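Local coordinates for protein molybdopterin converting factor, subunit 1 (Pyrococcus furiosus, PDB 1VJK) that is probably the small, ubiquitin-like sulfur-carrier subunit of molybdopterin synthase, acting in molybdenum cofactor biosynthesis, at residues Ile43-Ile46 with Lys47-His50. Numbering follows the deposited sequence.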
loop_
_atom_site.group_PDB
_atom_site.type_symbol
_atom_site.label_atom_id
_atom_site.label_comp_id
_atom_site.label_asym_id
_atom_site.label_seq_id
_atom_site.Cartn_x
_atom_site.Cartn_y
_atom_site.Cartn_z
ATOM N N ILE A 43 -2.172 4.486 1.492
ATOM C CA ILE A 43 -3.072 3.564 2.173
ATOM C C ILE A 43 -4.504 4.089 2.115
ATOM O O ILE A 43 -5.456 3.320 1.825
ATOM C CB ILE A 43 -2.604 3.338 3.613
ATOM C CG1 ILE A 43 -1.318 2.526 3.594
ATOM C CG2 ILE A 43 -3.706 2.622 4.446
ATOM C CD1 ILE A 43 -0.595 2.404 4.974
ATOM N N GLU A 44 -4.696 5.395 2.370
ATOM C CA GLU A 44 -6.052 5.946 2.250
ATOM C C GLU A 44 -6.630 5.841 0.858
ATOM O O GLU A 44 -7.849 5.604 0.709
ATOM C CB GLU A 44 -6.105 7.377 2.774
ATOM C CG GLU A 44 -5.854 7.458 4.282
ATOM C CD GLU A 44 -6.723 6.513 5.100
ATOM O OE1 GLU A 44 -7.962 6.683 5.088
ATOM O OE2 GLU A 44 -6.176 5.587 5.746
ATOM N N GLU A 45 -5.797 6.005 -0.158
ATOM C CA GLU A 45 -6.272 5.892 -1.524
ATOM C C GLU A 45 -6.629 4.445 -1.868
ATOM O O GLU A 45 -7.619 4.224 -2.575
ATOM C CB GLU A 45 -5.237 6.466 -2.512
ATOM C CG GLU A 45 -5.614 6.328 -3.998
ATOM C CD GLU A 45 -6.795 7.182 -4.443
ATOM O OE1 GLU A 45 -7.172 8.132 -3.734
ATOM O OE2 GLU A 45 -7.351 6.910 -5.533
ATOM N N ILE A 46 -5.861 3.457 -1.371
ATOM C CA ILE A 46 -6.216 2.050 -1.597
ATOM C C ILE A 46 -7.602 1.764 -1.015
ATOM O O ILE A 46 -8.449 1.139 -1.688
ATOM C CB ILE A 46 -5.138 1.128 -1.006
ATOM C CG1 ILE A 46 -3.877 1.225 -1.880
ATOM C CG2 ILE A 46 -5.638 -0.292 -0.931
ATOM C CD1 ILE A 46 -2.653 0.636 -1.246
ATOM N N LYS A 47 -7.839 2.262 0.194
ATOM C CA LYS A 47 -9.138 2.092 0.856
ATOM C C LYS A 47 -10.277 2.789 0.099
ATOM O O LYS A 47 -11.417 2.270 0.065
ATOM C CB LYS A 47 -9.068 2.591 2.295
ATOM C CG LYS A 47 -8.149 1.796 3.147
ATOM C CD LYS A 47 -8.078 2.436 4.546
ATOM C CE LYS A 47 -7.159 1.687 5.451
ATOM N NZ LYS A 47 -6.897 2.562 6.649
ATOM N N LYS A 48 -9.984 3.936 -0.508
ATOM C CA LYS A 48 -10.974 4.666 -1.281
ATOM C C LYS A 48 -11.324 3.923 -2.567
ATOM O O LYS A 48 -12.492 3.908 -2.983
ATOM C CB LYS A 48 -10.445 6.066 -1.607
ATOM C CG LYS A 48 -11.413 6.933 -2.392
ATOM C CD LYS A 48 -10.854 8.344 -2.594
ATOM C CE LYS A 48 -11.872 9.211 -3.308
ATOM N NZ LYS A 48 -12.040 8.769 -4.734
ATOM N N ARG A 49 -10.332 3.321 -3.221
ATOM C CA ARG A 49 -10.575 2.612 -4.465
ATOM C C ARG A 49 -11.237 1.260 -4.242
ATOM O O ARG A 49 -11.970 0.759 -5.092
ATOM C CB ARG A 49 -9.259 2.381 -5.189
ATOM C CG ARG A 49 -8.673 3.616 -5.736
ATOM C CD ARG A 49 -7.474 3.325 -6.574
ATOM N NE ARG A 49 -6.921 4.565 -7.141
ATOM C CZ ARG A 49 -6.251 4.635 -8.292
ATOM N NH1 ARG A 49 -5.999 3.542 -9.006
ATOM N NH2 ARG A 49 -5.799 5.806 -8.680
ATOM N N HIS A 50 -10.898 0.640 -3.121
ATOM C CA HIS A 50 -11.288 -0.739 -2.854
ATOM C C HIS A 50 -11.819 -0.828 -1.447
ATOM O O HIS A 50 -11.055 -1.092 -0.486
ATOM C CB HIS A 50 -10.080 -1.677 -3.009
ATOM C CG HIS A 50 -9.345 -1.495 -4.294
ATOM N ND1 HIS A 50 -9.931 -1.678 -5.537
ATOM C CD2 HIS A 50 -8.073 -1.112 -4.529
ATOM C CE1 HIS A 50 -9.029 -1.433 -6.477
ATOM N NE2 HIS A 50 -7.894 -1.103 -5.892
#
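Two salt bridges link side chains along one helix, E45 to R49 (i to i+4) and E44 to K47 (i to i+3). In the first, R49 NE donates to E45 OE2 over 2.9 Å in a nearly straight bond (175°); the oxygen lies in the guanidinium plane and offers its anti lone pair, while the carboxylate plane is turned 78° from that of the guanidinium. Arginine suits this place because NH1 can pair at the same time with E29 on strand 28-33. E44, bent at chi2 (-51°), brings OE2 to within 3.2 Å of K47 NZ, which approaches from the syn side, somewhat out of the carboxylate plane. The extended chain of K47 lays its methylenes along I43, CE 3.7 Å from I43 CG2, and carries NZ on to E44. With an alanine in place of this lysine, E44 would probably lose its cationic mate and I43 CG2 the aliphatic stem beside it. Four i to i+4 backbone bonds carry the helix to its end: the N atoms of K47, K48, R49 and H50 donate to the O atoms of I43, E44, E45 and I46. H50 leaves helical geometry, and its NE2 is hydrogen-bonded to E29. Branched I43 and I46 suit the buried side, I46 packing on I31 and Y16 of the sheet. This is the C-terminal half of an amphipathic helix lying against the mixed sheet, as in the beta-grasp fold of ubiquitin-like ThiS/MoaD proteins.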